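Long-range contacts in ethanolamine utilization protein EutL (Clostridium perfringens E str. JGS1987, PDB 4TME), which forms trimeric pores in the shell of the ethanolamine-utilization microcompartment and binds ethanolamine, which probably controls pore opening allosterically: residues Lys34-Ile39 and Ile86-Ser91; Asp44-Thr49 and Asp104-Gly109; Glu53-Ala58 and Thr131-Ser136; Met158-Ala163 and Asp201-Ala206. All coordinates share one frame; numbering follows the deposited sequence.

Contact 1 (Lys34-Ile39 and Ile86-Ser91); sequences KSLGLI and ILAGPS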
# COMPACT_ATOMS: atom_id res chain seq x y z
N LYS C 34 -19.13 -20.48 -13.30
CA LYS C 34 -19.47 -20.00 -14.64
C LYS C 34 -19.85 -18.53 -14.67
O LYS C 34 -19.79 -17.89 -15.73
CB LYS C 34 -20.64 -20.81 -15.21
CG LYS C 34 -20.45 -22.31 -15.18
CD LYS C 34 -19.40 -22.76 -16.17
CE LYS C 34 -19.45 -24.27 -16.37
NZ LYS C 34 -18.30 -24.76 -17.17
N SER C 35 -20.22 -17.99 -13.52
CA SER C 35 -20.74 -16.64 -13.40
C SER C 35 -20.13 -15.95 -12.20
O SER C 35 -19.88 -16.60 -11.20
CB SER C 35 -22.25 -16.65 -13.26
OG SER C 35 -22.84 -17.12 -14.46
N LEU C 36 -19.90 -14.64 -12.32
CA LEU C 36 -19.31 -13.85 -11.23
C LEU C 36 -20.23 -12.71 -10.80
O LEU C 36 -20.88 -12.09 -11.63
CB LEU C 36 -17.96 -13.25 -11.64
CG LEU C 36 -16.90 -14.22 -12.17
CD1 LEU C 36 -15.67 -13.40 -12.58
CD2 LEU C 36 -16.55 -15.27 -11.14
N GLY C 37 -20.25 -12.43 -9.50
CA GLY C 37 -20.90 -11.25 -8.98
C GLY C 37 -19.82 -10.38 -8.37
O GLY C 37 -19.01 -10.85 -7.59
N LEU C 38 -19.80 -9.10 -8.77
CA LEU C 38 -18.79 -8.12 -8.39
C LEU C 38 -19.40 -7.07 -7.47
O LEU C 38 -20.49 -6.56 -7.76
CB LEU C 38 -18.23 -7.42 -9.64
CG LEU C 38 -17.77 -8.22 -10.86
CD1 LEU C 38 -17.45 -7.29 -12.04
CD2 LEU C 38 -16.55 -9.06 -10.53
N ILE C 39 -18.70 -6.70 -6.40
CA ILE C 39 -19.19 -5.66 -5.51
C ILE C 39 -18.05 -4.81 -4.97
O ILE C 39 -16.96 -5.33 -4.67
CB ILE C 39 -20.01 -6.26 -4.34
CG1 ILE C 39 -20.71 -5.16 -3.54
CG2 ILE C 39 -19.16 -7.16 -3.46
CD1 ILE C 39 -21.77 -5.73 -2.57
N ILE C 86 -15.60 -10.63 -5.04
CA ILE C 86 -16.13 -11.39 -6.17
C ILE C 86 -16.69 -12.71 -5.69
O ILE C 86 -16.01 -13.53 -5.06
CB ILE C 86 -15.05 -11.67 -7.25
CG1 ILE C 86 -14.46 -10.35 -7.75
CG2 ILE C 86 -15.67 -12.44 -8.46
CD1 ILE C 86 -13.38 -10.47 -8.81
N LEU C 87 -17.98 -12.90 -5.98
CA LEU C 87 -18.68 -14.16 -5.77
C LEU C 87 -18.66 -14.96 -7.07
O LEU C 87 -18.74 -14.37 -8.14
CB LEU C 87 -20.14 -13.92 -5.36
CG LEU C 87 -20.36 -13.23 -4.02
CD1 LEU C 87 -21.86 -12.91 -3.91
CD2 LEU C 87 -19.95 -14.15 -2.89
N ALA C 88 -18.55 -16.27 -6.97
CA ALA C 88 -18.67 -17.13 -8.15
C ALA C 88 -19.70 -18.23 -7.89
O ALA C 88 -19.82 -18.76 -6.79
CB ALA C 88 -17.32 -17.74 -8.53
N GLY C 89 -20.44 -18.56 -8.93
CA GLY C 89 -21.45 -19.60 -8.83
C GLY C 89 -21.72 -20.20 -10.19
O GLY C 89 -21.16 -19.75 -11.19
N PRO C 90 -22.57 -21.22 -10.23
CA PRO C 90 -22.84 -21.99 -11.45
C PRO C 90 -23.74 -21.29 -12.45
O PRO C 90 -23.81 -21.72 -13.59
CB PRO C 90 -23.55 -23.24 -10.91
CG PRO C 90 -24.18 -22.80 -9.65
CD PRO C 90 -23.19 -21.84 -9.05
N SER C 91 -24.43 -20.24 -12.02
CA SER C 91 -25.37 -19.55 -12.91
C SER C 91 -25.51 -18.11 -12.50
O SER C 91 -25.22 -17.75 -11.36
CB SER C 91 -26.74 -20.23 -12.85
OG SER C 91 -27.32 -20.01 -11.57
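Lys34 opens the pairing with its backbone. Lys34 N donates to Gly89 O at 3.0 Å, from above the carbonyl plane. The side chain leaves beside the backbone N, and Lys34 CB passes Pro90 O at 3.7 Å before the chain bends at chi2 (-71°) and runs away from the partner strand. Ser35 N donates to Gly89 O at 3.1 Å, nearly along the C=O axis. Gly89 O is thus gripped by two N-H groups, and Lys34 and Ser35 together face Gly89 in a classic beta bulge. Ser35 O takes the return bond from Gly89 N. The Ser35 hydroxyl lies over the backbone of Ser91, which N-caps helix 92-106. Leu36 forms a non-hydrogen-bonded pair with Ala88, and its CD2 rests on Ala88 CB at 3.7 Å. Strands 35-41 and 83-89 are the two inner strands of the four-stranded antiparallel sheet of the first BMC domain. Gly37 sits in a hydrogen-bonded pair with Leu87, whose side chain touches Thr102 of helix 92-106. Gly37 N donates to Leu87 O at 2.8 Å, and Leu87 N returns a bond of 2.8 Å to Gly37 O. Leu38 lies alongside Ile86, both pointing the same way, with Leu38 CD2 against Ile86 CG1 at 3.7 Å. Leu155 and Met158 of the second subunit pack on Leu38 and Ile86, so this face meets the trimer interface.

Contact 2 (Asp44-Thr49 and Asp104-Gly109); sequences DDVTYT and DFIDSG. With ETA (ethanolamine), chain J; ETA (ethanolamine), chain K.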
# COMPACT_ATOMS: atom_id res chain seq x y z
N ASP C 44 -14.45 -2.26 4.11
CA ASP C 44 -14.02 -3.60 3.72
C ASP C 44 -14.49 -4.71 4.68
O ASP C 44 -15.08 -5.69 4.24
CB ASP C 44 -12.49 -3.65 3.50
CG ASP C 44 -11.66 -3.22 4.71
OD1 ASP C 44 -12.18 -2.62 5.67
OD2 ASP C 44 -10.41 -3.48 4.65
N ASP C 45 -14.31 -4.57 5.99
CA ASP C 45 -14.61 -5.71 6.86
C ASP C 45 -16.11 -5.98 6.97
O ASP C 45 -16.52 -7.15 7.12
CB ASP C 45 -13.99 -5.49 8.24
CG ASP C 45 -12.49 -5.39 8.15
OD1 ASP C 45 -11.87 -6.39 7.75
OD2 ASP C 45 -11.98 -4.26 8.40
N VAL C 46 -16.95 -4.94 6.85
CA VAL C 46 -18.41 -5.17 6.74
C VAL C 46 -18.69 -5.96 5.47
O VAL C 46 -19.49 -6.90 5.48
CB VAL C 46 -19.22 -3.86 6.77
CG1 VAL C 46 -20.69 -4.09 6.32
CG2 VAL C 46 -19.19 -3.28 8.18
N THR C 47 -18.02 -5.59 4.38
CA THR C 47 -18.26 -6.29 3.13
C THR C 47 -17.79 -7.74 3.19
O THR C 47 -18.47 -8.63 2.71
CB THR C 47 -17.59 -5.55 1.96
OG1 THR C 47 -18.19 -4.26 1.88
CG2 THR C 47 -17.79 -6.28 0.63
N TYR C 48 -16.65 -8.00 3.83
CA TYR C 48 -16.18 -9.38 3.96
C TYR C 48 -17.17 -10.23 4.78
O TYR C 48 -17.42 -11.41 4.48
CB TYR C 48 -14.80 -9.41 4.64
CG TYR C 48 -13.71 -8.76 3.80
CD1 TYR C 48 -13.68 -8.89 2.42
CD2 TYR C 48 -12.75 -7.96 4.40
CE1 TYR C 48 -12.69 -8.27 1.65
CE2 TYR C 48 -11.75 -7.34 3.66
CZ TYR C 48 -11.72 -7.52 2.27
OH TYR C 48 -10.73 -6.92 1.51
N THR C 49 -17.75 -9.62 5.82
CA THR C 49 -18.74 -10.30 6.64
C THR C 49 -20.00 -10.57 5.81
O THR C 49 -20.63 -11.64 5.93
CB THR C 49 -19.09 -9.47 7.91
OG1 THR C 49 -17.89 -9.15 8.61
CG2 THR C 49 -20.00 -10.25 8.86
N ASP C 104 -28.13 -6.84 1.29
CA ASP C 104 -29.03 -6.74 2.43
C ASP C 104 -28.25 -6.76 3.74
O ASP C 104 -28.61 -6.05 4.69
CB ASP C 104 -30.07 -7.84 2.40
CG ASP C 104 -31.11 -7.63 1.32
OD1 ASP C 104 -31.13 -6.57 0.64
OD2 ASP C 104 -31.91 -8.56 1.15
N PHE C 105 -27.18 -7.55 3.81
CA PHE C 105 -26.40 -7.61 5.03
C PHE C 105 -25.67 -6.29 5.28
O PHE C 105 -25.63 -5.80 6.41
CB PHE C 105 -25.38 -8.75 5.02
CG PHE C 105 -24.72 -8.96 6.36
CD1 PHE C 105 -25.34 -9.74 7.33
CD2 PHE C 105 -23.54 -8.32 6.67
CE1 PHE C 105 -24.75 -9.92 8.57
CE2 PHE C 105 -22.95 -8.49 7.91
CZ PHE C 105 -23.56 -9.28 8.86
N ILE C 106 -25.12 -5.70 4.23
CA ILE C 106 -24.36 -4.47 4.39
C ILE C 106 -25.27 -3.39 4.94
O ILE C 106 -24.83 -2.55 5.72
CB ILE C 106 -23.72 -4.05 3.07
CG1 ILE C 106 -22.63 -5.06 2.68
CG2 ILE C 106 -23.12 -2.65 3.16
CD1 ILE C 106 -22.02 -4.83 1.33
N ASP C 107 -26.52 -3.41 4.53
CA ASP C 107 -27.47 -2.39 5.01
C ASP C 107 -28.28 -2.84 6.23
O ASP C 107 -29.31 -2.25 6.53
CB ASP C 107 -28.40 -1.98 3.88
CG ASP C 107 -28.96 -0.55 4.07
OD1 ASP C 107 -28.21 0.34 4.57
OD2 ASP C 107 -30.14 -0.33 3.73
N SER C 108 -27.81 -3.85 6.97
CA SER C 108 -28.62 -4.45 8.04
C SER C 108 -28.48 -3.77 9.41
O SER C 108 -29.24 -4.09 10.34
CB SER C 108 -28.28 -5.94 8.21
OG SER C 108 -26.97 -6.13 8.71
N GLY C 109 -27.52 -2.86 9.54
CA GLY C 109 -27.25 -2.17 10.79
C GLY C 109 -25.86 -2.46 11.35
O GLY C 109 -25.46 -1.91 12.37
CA ETA J . -8.46 -6.96 7.87
N ETA J . -9.39 -6.59 6.84
C ETA J . -8.37 -5.81 8.85
O ETA J . -7.73 -4.70 8.24
CA ETA K . -11.61 -0.50 8.13
N ETA K . -10.89 -0.42 6.87
C ETA K . -12.68 0.58 8.21
O ETA K . -13.58 0.53 7.13
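Two helices of the first BMC domain meet here, the start of helix 44-57 and the end of helix 92-106. Apolar contact joins them, and no hydrogen bond crosses. Phe105 has CG anti to the backbone N (chi1 -171°), which sends its ring toward helix 44-57. Thr49 crosses it obliquely, its methyl CG2 at 3.6 Å from Phe105 CE2. Val46 CG1 lies 4.2 Å from Ile106 CG1. The end of the Ile106 chain, CD1, reaches Thr47 OG1 at 3.9 Å, a hydroxyl that bonds to Cys43 O.

Hydrogen bonds within each segment fix the polar groups. Asp45 O is gripped twice, by Thr49 N and by Thr49 OG1, so the Thr49 methyl is held turned to Phe105. Ser108 closes the end of its helix in a similar way: both its N and its OG donate to Phe105 O, and OG stands over the centre of the Phe105 ring.

Hydrogen bonds to the ligands come from the first turn of helix 44-57. Asp44 and Asp45 each hold a different ethanolamine, and their carboxylates would favour charged ammonium groups. Ser67 bonds to Asp44 OD2, and Tyr149 to Asp45 OD1. Glu82 and Thr182 also bond to the ethanolamine held by Asp44, Thr180 to the one held by Asp45. The chain K ethanolamine N donates to Asp44 OD1 at 2.8 Å, and the chain J ethanolamine N to Asp45 OD1 at 2.6 Å.

Contact 3 (Glu53-Ala58 and Thr131-Ser136); sequences EATKAA and TGSYLS
One hydrogen bond joins the two segments. Ser133 N donates to Thr55 OG1 at 2.9 Å, with an angle of 149° at the hydrogen. Thr55 points its side chain at the partner, and chi1 of 71° places OG1 between its own backbone N and carbonyl carbon. Ser133 OG comes alongside, 3.3 Å from Thr55 CB. Lys56 lays its aliphatic part over Gly132, with CG at 3.6 Å from Gly132 CA. The approach is close because Gly132 has no side chain.

Further out, the hydroxyl of Thr55 also bonds to Asp52 O, one turn back in its own helix. The Lys56 chain bends at chi3 (-81°) to bring NZ to Arg130 O, its main polar partner. Lys56 NZ also forms a salt bridge with Glu53 OE1 at 3.2 Å, its hydrogen bond weak. Asp52 grips the same helix start as Thr55: OD2 accepts from Gly132 N, and OD1 from Leu135 N. Ser136 OG donates to Gly132 O at 2.7 Å, on a carbonyl lone pair. Thr131 OG1 bonds to Glu145 O, just before strand 146-152.

Side chains of helix 44-57 thus accept the first N-H groups of helix 133-139. This ties the start of helix 133-139 to helix 44-57, a helix N-terminus held by acceptors from a neighbouring helix, with Gly132 at the N-cap position.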
# COMPACT_ATOMS: atom_id res chain seq x y z
N GLU C 53 -21.92 -14.03 4.59
CA GLU C 53 -23.35 -14.24 4.72
C GLU C 53 -23.92 -14.73 3.38
O GLU C 53 -24.79 -15.61 3.37
CB GLU C 53 -24.02 -12.96 5.19
CG GLU C 53 -25.48 -13.09 5.53
CD GLU C 53 -25.75 -13.92 6.79
OE1 GLU C 53 -24.99 -13.89 7.80
OE2 GLU C 53 -26.75 -14.62 6.75
N ALA C 54 -23.44 -14.18 2.26
CA ALA C 54 -23.91 -14.60 0.93
C ALA C 54 -23.66 -16.10 0.69
O ALA C 54 -24.49 -16.77 0.07
CB ALA C 54 -23.25 -13.79 -0.17
N THR C 55 -22.55 -16.64 1.20
CA THR C 55 -22.28 -18.07 0.99
C THR C 55 -23.24 -18.98 1.78
O THR C 55 -23.31 -20.19 1.52
CB THR C 55 -20.81 -18.46 1.36
OG1 THR C 55 -20.62 -18.40 2.79
CG2 THR C 55 -19.78 -17.57 0.63
N LYS C 56 -24.00 -18.41 2.72
CA LYS C 56 -25.02 -19.17 3.45
C LYS C 56 -26.38 -19.12 2.72
O LYS C 56 -27.25 -19.97 2.91
CB LYS C 56 -25.16 -18.63 4.87
CG LYS C 56 -23.91 -18.81 5.72
CD LYS C 56 -24.16 -18.54 7.20
CE LYS C 56 -24.14 -17.06 7.53
NZ LYS C 56 -24.56 -16.79 8.96
N ALA C 57 -26.53 -18.11 1.87
CA ALA C 57 -27.82 -17.78 1.25
C ALA C 57 -28.01 -18.35 -0.15
O ALA C 57 -29.13 -18.45 -0.64
CB ALA C 57 -27.97 -16.25 1.18
N ALA C 58 -26.92 -18.66 -0.82
CA ALA C 58 -26.96 -19.05 -2.23
C ALA C 58 -25.79 -19.95 -2.57
O ALA C 58 -24.84 -20.09 -1.77
CB ALA C 58 -26.93 -17.79 -3.12
N THR C 131 -20.60 -18.92 11.01
CA THR C 131 -19.80 -18.64 9.81
C THR C 131 -20.33 -19.40 8.59
O THR C 131 -20.85 -20.50 8.71
CB THR C 131 -18.32 -19.01 9.98
OG1 THR C 131 -18.20 -20.36 10.45
CG2 THR C 131 -17.60 -18.05 10.94
N GLY C 132 -20.19 -18.76 7.42
CA GLY C 132 -20.38 -19.42 6.14
C GLY C 132 -19.07 -20.01 5.67
O GLY C 132 -18.14 -20.19 6.48
N SER C 133 -18.97 -20.26 4.37
CA SER C 133 -17.83 -20.99 3.83
C SER C 133 -16.61 -20.09 3.73
O SER C 133 -15.47 -20.58 3.75
CB SER C 133 -18.16 -21.60 2.46
OG SER C 133 -18.33 -20.59 1.48
N TYR C 134 -16.81 -18.79 3.62
CA TYR C 134 -15.70 -17.88 3.37
C TYR C 134 -14.88 -17.62 4.63
O TYR C 134 -13.65 -17.86 4.67
CB TYR C 134 -16.24 -16.55 2.82
CG TYR C 134 -15.19 -15.48 2.70
CD1 TYR C 134 -13.95 -15.75 2.11
CD2 TYR C 134 -15.41 -14.21 3.19
CE1 TYR C 134 -12.98 -14.78 2.04
CE2 TYR C 134 -14.44 -13.24 3.11
CZ TYR C 134 -13.24 -13.53 2.53
OH TYR C 134 -12.28 -12.54 2.46
N LEU C 135 -15.53 -17.12 5.68
CA LEU C 135 -14.80 -16.79 6.91
C LEU C 135 -14.37 -18.04 7.66
O LEU C 135 -13.35 -18.02 8.35
CB LEU C 135 -15.63 -15.90 7.83
CG LEU C 135 -15.74 -14.44 7.37
CD1 LEU C 135 -16.64 -13.71 8.34
CD2 LEU C 135 -14.36 -13.74 7.26
N SER C 136 -15.11 -19.15 7.54
CA SER C 136 -14.66 -20.39 8.19
C SER C 136 -13.36 -20.87 7.51
O SER C 136 -12.43 -21.30 8.20
CB SER C 136 -15.74 -21.47 8.14
OG SER C 136 -16.05 -21.84 6.82

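Contact 4 (Met158-Ala163 and Asp201-Ala206); sequences MYALDA and DAFAEA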
# COMPACT_ATOMS: atom_id res chain seq x y z
N MET C 158 -3.62 -3.91 18.58
CA MET C 158 -2.70 -4.78 19.31
C MET C 158 -3.02 -4.82 20.81
O MET C 158 -3.05 -5.88 21.43
CB MET C 158 -1.25 -4.33 19.09
CG MET C 158 -0.77 -4.43 17.61
SD MET C 158 -0.96 -6.03 16.82
CE MET C 158 0.11 -6.98 17.88
N TYR C 159 -3.24 -3.66 21.39
CA TYR C 159 -3.60 -3.54 22.79
C TYR C 159 -4.91 -4.26 23.08
O TYR C 159 -5.02 -5.02 24.04
CB TYR C 159 -3.70 -2.05 23.15
CG TYR C 159 -4.02 -1.74 24.59
CD1 TYR C 159 -3.01 -1.68 25.54
CD2 TYR C 159 -5.32 -1.46 24.98
CE1 TYR C 159 -3.30 -1.37 26.85
CE2 TYR C 159 -5.62 -1.15 26.29
CZ TYR C 159 -4.60 -1.10 27.22
OH TYR C 159 -4.90 -0.80 28.52
N ALA C 160 -5.89 -4.03 22.23
CA ALA C 160 -7.23 -4.54 22.47
C ALA C 160 -7.34 -6.04 22.18
O ALA C 160 -8.14 -6.74 22.80
CB ALA C 160 -8.25 -3.73 21.64
N LEU C 161 -6.56 -6.53 21.21
CA LEU C 161 -6.48 -7.97 20.96
C LEU C 161 -5.96 -8.72 22.19
O LEU C 161 -6.50 -9.76 22.58
CB LEU C 161 -5.59 -8.25 19.75
CG LEU C 161 -6.22 -8.14 18.37
CD1 LEU C 161 -5.19 -8.49 17.30
CD2 LEU C 161 -7.46 -9.02 18.21
N ASP C 162 -4.92 -8.18 22.83
CA ASP C 162 -4.42 -8.79 24.04
C ASP C 162 -5.51 -8.83 25.11
O ASP C 162 -5.70 -9.85 25.78
CB ASP C 162 -3.19 -8.03 24.56
CG ASP C 162 -2.60 -8.67 25.81
OD1 ASP C 162 -2.03 -9.77 25.69
OD2 ASP C 162 -2.72 -8.08 26.89
N ALA C 163 -6.24 -7.73 25.26
CA ALA C 163 -7.34 -7.67 26.21
C ALA C 163 -8.41 -8.72 25.90
O ALA C 163 -8.93 -9.37 26.81
CB ALA C 163 -7.94 -6.30 26.20
N ASP C 201 -16.73 -7.67 23.38
CA ASP C 201 -17.00 -6.63 24.38
C ASP C 201 -15.68 -6.09 24.93
O ASP C 201 -15.50 -4.88 25.08
CB ASP C 201 -17.86 -7.17 25.53
CG ASP C 201 -19.30 -7.47 25.12
OD1 ASP C 201 -19.75 -7.06 24.02
OD2 ASP C 201 -19.98 -8.14 25.93
N ALA C 202 -14.76 -7.01 25.23
CA ALA C 202 -13.46 -6.63 25.78
C ALA C 202 -12.63 -5.85 24.76
O ALA C 202 -11.93 -4.88 25.13
CB ALA C 202 -12.70 -7.86 26.22
N PHE C 203 -12.67 -6.26 23.50
CA PHE C 203 -11.96 -5.57 22.42
C PHE C 203 -12.49 -4.14 22.31
O PHE C 203 -11.72 -3.18 22.29
CB PHE C 203 -12.12 -6.34 21.09
CG PHE C 203 -11.32 -5.77 19.93
CD1 PHE C 203 -9.99 -6.11 19.76
CD2 PHE C 203 -11.90 -4.91 19.01
CE1 PHE C 203 -9.25 -5.59 18.71
CE2 PHE C 203 -11.16 -4.40 17.95
CZ PHE C 203 -9.84 -4.74 17.81
N ALA C 204 -13.81 -3.99 22.26
CA ALA C 204 -14.41 -2.67 22.14
C ALA C 204 -13.99 -1.76 23.32
O ALA C 204 -13.63 -0.60 23.12
CB ALA C 204 -15.92 -2.76 22.07
N GLU C 205 -14.05 -2.30 24.52
CA GLU C 205 -13.73 -1.54 25.72
C GLU C 205 -12.27 -1.09 25.68
O GLU C 205 -11.95 0.06 26.02
CB GLU C 205 -13.99 -2.37 26.98
CG GLU C 205 -13.76 -1.58 28.27
CD GLU C 205 -13.92 -2.43 29.51
OE1 GLU C 205 -14.44 -3.56 29.40
OE2 GLU C 205 -13.51 -1.97 30.60
N ALA C 206 -11.39 -1.98 25.22
CA ALA C 206 -9.97 -1.65 25.17
C ALA C 206 -9.66 -0.58 24.10
O ALA C 206 -8.85 0.32 24.33
CB ALA C 206 -9.15 -2.90 24.91
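Helices 154-167 and 193-212 run roughly antiparallel, with 145° between the directions of the short segments and 7.9 Å between their axes. They are the helix pair of the second BMC domain, and they pack on its sheet. The spacing is small because alanines line the interface. Ala160 and Ala206 bring their CA atoms to 4.8 Å. Ala163 and Ala202 follow along the pair, with CA atoms 6.2 Å apart.

Ala160 and Ala206 both point their methyl groups at the partner helix, and the CB atoms meet at 3.5 Å, tighter than usual van der Waals contact. Ala163 CB also touches this methyl, 3.8 Å from Ala206 CB. Tyr159 comes from the flank. Its CG is anti to the backbone N (chi1 -178°), and the ring edge at CD2 lies near Ala206 O, which sits close to the ring plane. Val210 of helix 193-212 and Lys14 of the third subunit also touch Tyr159.

Phe203 closes the side nearer the sheet. Its first torsion is likewise anti (-175°), so the ring reaches across to helix 154-167. Leu150 and Ala152 of strand 146-152 pack on it as well. Leu161 runs side by side with Phe203 and points the same way, CD2 at 3.9 Å from Phe203 CE1. Met23 of the third subunit packs on Leu161, so helix 154-167 also forms part of the trimer interface. At the ring of Phe203, Ala160 CB comes to 3.5 Å from CD1, while Leu161 N lies at the ring edge.

Contacts 1, 2 and 3 form one body. Contact 1 pairs strands 35-41 and 83-89, and the helices that follow them, 44-57 and 92-106, meet in contact 2. Contact 3 uses the later part of helix 44-57. Its centre is about 13 Å from that of contact 2 and about 14 Å from that of contact 1. Ile39 touches Ile106, and Leu87 touches Ala54, so sheet and helices pack together. The segments of these three contacts alternate along the chain. Contact 4 comes later, in the second BMC domain, its centre about 36 Å from that of contact 1. Both ethanolamines lie between the halves: Asp44 and Asp45 from one, Val151, Phe176, Thr180, Thr182 and Phe184 from the other.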